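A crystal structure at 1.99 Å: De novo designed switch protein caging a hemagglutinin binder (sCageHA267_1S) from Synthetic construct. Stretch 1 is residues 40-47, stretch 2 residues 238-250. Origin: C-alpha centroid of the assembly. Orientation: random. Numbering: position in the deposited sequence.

Stretch 1 40-47: LVYLAVEL
Stretch 2 238-250: LASELTDPDEARK

Two helices run side by side and almost exactly antiparallel: the N-to-C directions of the axes of 40-46 and 245-250 differ by 177°, and the axes come no closer than 10.1 Å. The register is set by two pairs of CA atoms, Tyr42 CA to Arg249 CA at 6.6 Å and Val45 CA to Pro245 CA at 6.7 Å. Stretch 2 begins in a helix that started earlier in the chain, passes through an extended Leu242 (phi/psi -114/121), and re-enters helix after Asp244. No hydrogen bond crosses between the stretches; packing holds them, over 360 Å² counted on both sides.

Val45 is the hub. Its CA-to-CB bond points toward stretch 2, and chi1 of 169° (t) carries CG1 into a pocket made by three apolar side chains. Val45 CG1 lies 3.6 Å from Leu242 CD1, 3.6 Å from Pro245 CB and 4.3 Å from Ala248 CB. A short, branched side chain suits this place, because it fills the gap without needing a long reach. Leu242 also points toward its partner, with chi1 79° (p) and chi2 -177° (t), so the loop contributes a methyl to the same pocket. Pro245, its ring C-gamma exo, suits the first turn of a helix, where its lack of an amide hydrogen costs little. One turn earlier, Val41 repeats the t rotamer (171°), and Val41 CG1 meets Ala239 CB at 4.3 Å; the small alanine lies against it.

The flank belongs to Arg249, which has the largest covered area, 97 Å². With chi1 -57° (m), chi2 153° and chi3 -150° (both t) and chi4 -91°, its chain extends alongside stretch 1. Tyr42, at chi1 -170° (t) and chi2 101°, starts sideways but brings its ring end nearer, placing Tyr42 CE1 3.5 Å from Arg249 CB, an oblique approach. Farther along, Arg249 NH1 sits 3.6 Å from Glu46 CG. The charges stay looser: Glu46 OE2 is 4.5 Å from Arg249 NH1, beyond a salt bridge, with Glu46 chi1 off-well at -100°, chi2 -155° (t) and chi3 100°.

Within stretch 2, Asp246 (chi1 -68°, m) gives Arg249 a salt bridge, Asp246 OD2 to Arg249 NE at 3.3 Å, through charge alone since the oxygen lies well out of the guanidinium plane. Asp244, chi1 -161° (t), caps the helix: Asp244 OD2 accepts a weak bond from Asp246 N at 3.4 Å. The rule is an apolar centre flanked by a long polar chain whose aliphatic part also packs.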

ATOM      1  N   LEU A  40      -2.742 -15.838  18.691  1.00 38.25           N
ATOM      2  CA  LEU A  40      -4.016 -15.988  19.381  1.00 39.42           C
ATOM      3  C   LEU A  40      -4.664 -17.332  19.066  1.00 44.93           C
ATOM      4  O   LEU A  40      -5.210 -17.999  19.960  1.00 45.10           O
ATOM      5  CB  LEU A  40      -4.942 -14.837  19.003  1.00 38.41           C
ATOM      6  CG  LEU A  40      -6.343 -14.963  19.591  1.00 41.75           C
ATOM      7  CD1 LEU A  40      -6.277 -15.104  21.119  1.00 37.39           C
ATOM      8  CD2 LEU A  40      -7.229 -13.793  19.165  1.00 34.19           C
ATOM      9  N   VAL A  41      -4.621 -17.748  17.799  1.00 41.82           N
ATOM     10  CA  VAL A  41      -5.141 -19.065  17.450  1.00 42.49           C
ATOM     11  C   VAL A  41      -4.405 -20.144  18.229  1.00 46.80           C
ATOM     12  O   VAL A  41      -5.018 -21.084  18.751  1.00 50.28           O
ATOM     13  CB  VAL A  41      -5.032 -19.301  15.935  1.00 42.14           C
ATOM     14  CG1 VAL A  41      -5.365 -20.741  15.616  1.00 45.21           C
ATOM     15  CG2 VAL A  41      -5.959 -18.371  15.207  1.00 39.26           C
ATOM     16  N   TYR A  42      -3.079 -20.014  18.336  1.00 45.93           N
ATOM     17  CA  TYR A  42      -2.280 -21.043  18.988  1.00 50.75           C
ATOM     18  C   TYR A  42      -2.657 -21.180  20.458  1.00 52.92           C
ATOM     19  O   TYR A  42      -2.695 -22.294  20.997  1.00 51.42           O
ATOM     20  CB  TYR A  42      -0.791 -20.731  18.829  1.00 46.82           C
ATOM     21  CG  TYR A  42       0.122 -21.859  19.270  1.00 55.08           C
ATOM     22  CD1 TYR A  42       0.716 -22.708  18.340  1.00 60.29           C
ATOM     23  CD2 TYR A  42       0.391 -22.077  20.614  1.00 54.61           C
ATOM     24  CE1 TYR A  42       1.550 -23.748  18.742  1.00 59.55           C
ATOM     25  CE2 TYR A  42       1.208 -23.113  21.019  1.00 61.05           C
ATOM     26  CZ  TYR A  42       1.798 -23.939  20.087  1.00 65.02           C
ATOM     27  OH  TYR A  42       2.622 -24.964  20.513  1.00 67.31           O
ATOM     28  N   LEU A  43      -2.951 -20.062  21.122  1.00 53.02           N
ATOM     29  CA  LEU A  43      -3.315 -20.121  22.528  1.00 50.97           C
ATOM     30  C   LEU A  43      -4.737 -20.618  22.727  1.00 53.67           C
ATOM     31  O   LEU A  43      -5.027 -21.259  23.744  1.00 57.21           O
ATOM     32  CB  LEU A  43      -3.136 -18.750  23.175  1.00 53.25           C
ATOM     33  CG  LEU A  43      -2.091 -18.762  24.297  1.00 62.33           C
ATOM     34  CD1 LEU A  43      -2.103 -17.443  25.043  1.00 61.24           C
ATOM     35  CD2 LEU A  43      -2.305 -19.943  25.263  1.00 61.85           C
ATOM     36  N   ALA A  44      -5.629 -20.341  21.776  1.00 50.45           N
ATOM     37  CA  ALA A  44      -6.995 -20.845  21.850  1.00 51.38           C
ATOM     38  C   ALA A  44      -7.061 -22.362  21.755  1.00 52.25           C
ATOM     39  O   ALA A  44      -8.061 -22.950  22.173  1.00 50.47           O
ATOM     40  CB  ALA A  44      -7.844 -20.222  20.742  1.00 45.99           C
ATOM     41  N   VAL A  45      -6.034 -23.000  21.186  1.00 54.16           N
ATOM     42  CA  VAL A  45      -5.956 -24.458  21.182  1.00 54.34           C
ATOM     43  C   VAL A  45      -5.707 -24.978  22.594  1.00 57.79           C
ATOM     44  O   VAL A  45      -6.264 -26.005  23.003  1.00 60.10           O
ATOM     45  CB  VAL A  45      -4.863 -24.919  20.198  1.00 52.26           C
ATOM     46  CG1 VAL A  45      -4.571 -26.392  20.358  1.00 58.88           C
ATOM     47  CG2 VAL A  45      -5.268 -24.610  18.763  1.00 55.01           C
ATOM     48  N   GLU A  46      -4.896 -24.255  23.371  1.00 60.98           N
ATOM     49  CA  GLU A  46      -4.515 -24.681  24.716  1.00 66.44           C
ATOM     50  C   GLU A  46      -5.565 -24.309  25.765  1.00 65.14           C
ATOM     51  O   GLU A  46      -6.144 -25.182  26.424  1.00 68.05           O
ATOM     52  CB  GLU A  46      -3.170 -24.051  25.078  1.00 66.68           C
ATOM     53  CG  GLU A  46      -1.987 -24.978  24.927  1.00 71.00           C
ATOM     54  CD  GLU A  46      -0.849 -24.569  25.829  1.00 75.10           C
ATOM     55  OE1 GLU A  46      -0.696 -25.192  26.908  1.00 68.19           O
ATOM     56  OE2 GLU A  46      -0.129 -23.608  25.469  1.00 73.09           O
ATOM     57  N   LEU A  47      -5.825 -23.012  25.922  1.00 67.51           N
ATOM     58  CA  LEU A  47      -6.531 -22.498  27.092  1.00 66.55           C
ATOM     59  C   LEU A  47      -8.001 -22.916  27.118  1.00 62.75           C
ATOM     60  O   LEU A  47      -8.683 -22.942  26.093  1.00 61.43           O
ATOM     61  CB  LEU A  47      -6.424 -20.966  27.146  1.00 62.60           C
ATOM     62  N   LEU A 238      -9.504 -25.643  10.422  1.00 43.66           N
ATOM     63  CA  LEU A 238      -8.765 -26.809  10.900  1.00 49.17           C
ATOM     64  C   LEU A 238      -8.636 -26.838  12.422  1.00 51.59           C
ATOM     65  O   LEU A 238      -8.659 -27.916  13.023  1.00 52.38           O
ATOM     66  CB  LEU A 238      -7.375 -26.843  10.266  1.00 51.40           C
ATOM     67  CG  LEU A 238      -7.107 -27.866   9.162  1.00 55.04           C
ATOM     68  CD1 LEU A 238      -8.153 -27.744   8.049  1.00 52.89           C
ATOM     69  CD2 LEU A 238      -5.689 -27.670   8.616  1.00 46.05           C
ATOM     70  N   ALA A 239      -8.481 -25.675  13.061  1.00 45.89           N
ATOM     71  CA  ALA A 239      -8.239 -25.635  14.497  1.00 48.55           C
ATOM     72  C   ALA A 239      -9.479 -25.948  15.316  1.00 51.35           C
ATOM     73  O   ALA A 239      -9.362 -26.138  16.527  1.00 52.95           O
ATOM     74  CB  ALA A 239      -7.687 -24.274  14.921  1.00 45.26           C
ATOM     75  N   SER A 240     -10.654 -25.979  14.697  1.00 50.11           N
ATOM     76  CA  SER A 240     -11.816 -26.564  15.340  1.00 53.93           C
ATOM     77  C   SER A 240     -12.018 -28.023  14.950  1.00 55.92           C
ATOM     78  O   SER A 240     -12.864 -28.689  15.546  1.00 59.17           O
ATOM     79  CB  SER A 240     -13.075 -25.758  15.010  1.00 50.04           C
ATOM     80  OG  SER A 240     -13.242 -25.623  13.612  1.00 43.86           O
ATOM     81  N   GLU A 241     -11.279 -28.530  13.965  1.00 56.86           N
ATOM     82  CA  GLU A 241     -11.235 -29.965  13.657  1.00 58.78           C
ATOM     83  C   GLU A 241     -10.048 -30.613  14.353  1.00 60.06           C
ATOM     84  O   GLU A 241      -9.232 -31.286  13.719  1.00 61.03           O
ATOM     85  CB  GLU A 241     -11.134 -30.209  12.151  1.00 58.00           C
ATOM     86  CG  GLU A 241     -11.957 -29.326  11.227  1.00 60.44           C
ATOM     87  CD  GLU A 241     -13.455 -29.478  11.362  1.00 60.28           C
ATOM     88  OE1 GLU A 241     -13.983 -29.246  12.466  1.00 62.01           O
ATOM     89  OE2 GLU A 241     -14.089 -29.795  10.334  1.00 64.31           O
ATOM     90  N   LEU A 242      -9.894 -30.398  15.649  1.00 61.64           N
ATOM     91  CA  LEU A 242      -8.790 -30.991  16.384  1.00 64.29           C
ATOM     92  C   LEU A 242      -9.330 -32.000  17.383  1.00 73.49           C
ATOM     93  O   LEU A 242     -10.158 -31.660  18.237  1.00 77.07           O
ATOM     94  CB  LEU A 242      -7.947 -29.923  17.098  1.00 63.71           C
ATOM     95  CG  LEU A 242      -8.347 -29.249  18.423  1.00 64.57           C
ATOM     96  CD1 LEU A 242      -7.312 -28.202  18.799  1.00 61.97           C
ATOM     97  CD2 LEU A 242      -9.751 -28.631  18.405  1.00 58.94           C
ATOM     98  N   THR A 243      -8.890 -33.244  17.255  1.00 72.04           N
ATOM     99  CA  THR A 243      -8.804 -34.056  18.453  1.00 71.62           C
ATOM    100  C   THR A 243      -7.415 -33.756  19.007  1.00 69.56           C
ATOM    101  O   THR A 243      -7.255 -32.964  19.939  1.00 66.12           O
ATOM    102  CB  THR A 243      -9.056 -35.548  18.158  1.00 72.21           C
ATOM    103  OG1 THR A 243      -8.749 -36.350  19.313  1.00 71.88           O
ATOM    104  CG2 THR A 243      -8.297 -36.056  16.899  1.00 69.23           C
ATOM    105  N   ASP A 244      -6.416 -34.318  18.371  1.00 68.12           N
ATOM    106  CA  ASP A 244      -4.992 -34.100  18.548  1.00 68.91           C
ATOM    107  C   ASP A 244      -4.642 -32.619  18.440  1.00 72.20           C
ATOM    108  O   ASP A 244      -4.714 -32.068  17.335  1.00 73.32           O
ATOM    109  CB  ASP A 244      -4.295 -34.934  17.461  1.00 69.83           C
ATOM    110  CG  ASP A 244      -2.818 -35.204  17.734  1.00 71.26           C
ATOM    111  OD1 ASP A 244      -2.172 -35.806  16.848  1.00 71.67           O
ATOM    112  OD2 ASP A 244      -2.297 -34.834  18.806  1.00 70.23           O
ATOM    113  N   PRO A 245      -4.250 -31.928  19.521  1.00 71.51           N
ATOM    114  CA  PRO A 245      -3.766 -30.560  19.342  1.00 66.13           C
ATOM    115  C   PRO A 245      -2.326 -30.499  18.886  1.00 69.37           C
ATOM    116  O   PRO A 245      -1.935 -29.490  18.289  1.00 69.82           O
ATOM    117  CB  PRO A 245      -3.933 -29.936  20.737  1.00 66.23           C
ATOM    118  CG  PRO A 245      -4.814 -30.905  21.479  1.00 69.61           C
ATOM    119  CD  PRO A 245      -4.318 -32.230  20.958  1.00 70.44           C
ATOM    120  N   ASP A 246      -1.513 -31.530  19.146  1.00 69.84           N
ATOM    121  CA  ASP A 246      -0.131 -31.487  18.673  1.00 68.78           C
ATOM    122  C   ASP A 246      -0.080 -31.354  17.160  1.00 71.47           C
ATOM    123  O   ASP A 246       0.863 -30.766  16.613  1.00 66.62           O
ATOM    124  CB  ASP A 246       0.649 -32.730  19.122  1.00 70.59           C
ATOM    125  CG  ASP A 246       0.882 -32.768  20.623  1.00 78.19           C
ATOM    126  OD1 ASP A 246       0.782 -33.864  21.217  1.00 80.88           O
ATOM    127  OD2 ASP A 246       1.173 -31.699  21.210  1.00 77.86           O
ATOM    128  N   GLU A 247      -1.090 -31.888  16.474  1.00 71.30           N
ATOM    129  CA  GLU A 247      -1.224 -31.681  15.043  1.00 69.35           C
ATOM    130  C   GLU A 247      -1.824 -30.315  14.733  1.00 65.89           C
ATOM    131  O   GLU A 247      -1.477 -29.710  13.713  1.00 65.85           O
ATOM    132  CB  GLU A 247      -2.076 -32.800  14.438  1.00 70.74           C
ATOM    133  CG  GLU A 247      -1.820 -33.061  12.966  1.00 73.84           C
ATOM    134  CD  GLU A 247      -0.474 -33.725  12.709  1.00 79.33           C
ATOM    135  OE1 GLU A 247       0.204 -33.344  11.729  1.00 81.01           O
ATOM    136  OE2 GLU A 247      -0.093 -34.630  13.481  1.00 79.85           O
ATOM    137  N   ALA A 248      -2.707 -29.808  15.599  1.00 65.51           N
ATOM    138  CA  ALA A 248      -3.199 -28.445  15.425  1.00 60.90           C
ATOM    139  C   ALA A 248      -2.063 -27.435  15.540  1.00 62.18           C
ATOM    140  O   ALA A 248      -2.023 -26.449  14.797  1.00 59.98           O
ATOM    141  CB  ALA A 248      -4.293 -28.136  16.446  1.00 56.18           C
ATOM    142  N   ARG A 249      -1.119 -27.671  16.458  1.00 64.64           N
ATOM    143  CA  ARG A 249      -0.009 -26.738  16.632  1.00 59.69           C
ATOM    144  C   ARG A 249       0.897 -26.700  15.407  1.00 59.67           C
ATOM    145  O   ARG A 249       1.497 -25.660  15.118  1.00 53.23           O
ATOM    146  CB  ARG A 249       0.802 -27.102  17.876  1.00 60.84           C
ATOM    147  CG  ARG A 249      -0.009 -27.153  19.162  1.00 66.71           C
ATOM    148  CD  ARG A 249       0.623 -28.125  20.165  1.00 69.28           C
ATOM    149  NE  ARG A 249      -0.358 -28.742  21.054  1.00 68.03           N
ATOM    150  CZ  ARG A 249      -0.719 -28.242  22.232  1.00 70.14           C
ATOM    151  NH1 ARG A 249      -0.181 -27.106  22.660  1.00 71.18           N
ATOM    152  NH2 ARG A 249      -1.617 -28.876  22.979  1.00 65.33           N
ATOM    153  N   LYS A 250       1.009 -27.809  14.672  1.00 60.20           N
ATOM    154  CA  LYS A 250       1.852 -27.822  13.486  1.00 58.50           C
ATOM    155  C   LYS A 250       1.145 -27.302  12.236  1.00 53.96           C
ATOM    156  O   LYS A 250       1.822 -26.847  11.306  1.00 53.80           O
ATOM    157  CB  LYS A 250       2.396 -29.233  13.234  1.00 58.09           C
ATOM    158  CG  LYS A 250       3.919 -29.304  13.296  1.00 54.51           C
ATOM    159  CD  LYS A 250       4.454 -30.660  12.859  1.00 58.85           C
ATOM    160  CE  LYS A 250       5.975 -30.631  12.724  1.00 58.22           C
ATOM    161  NZ  LYS A 250       6.655 -30.176  13.977  1.00 65.38           N
TER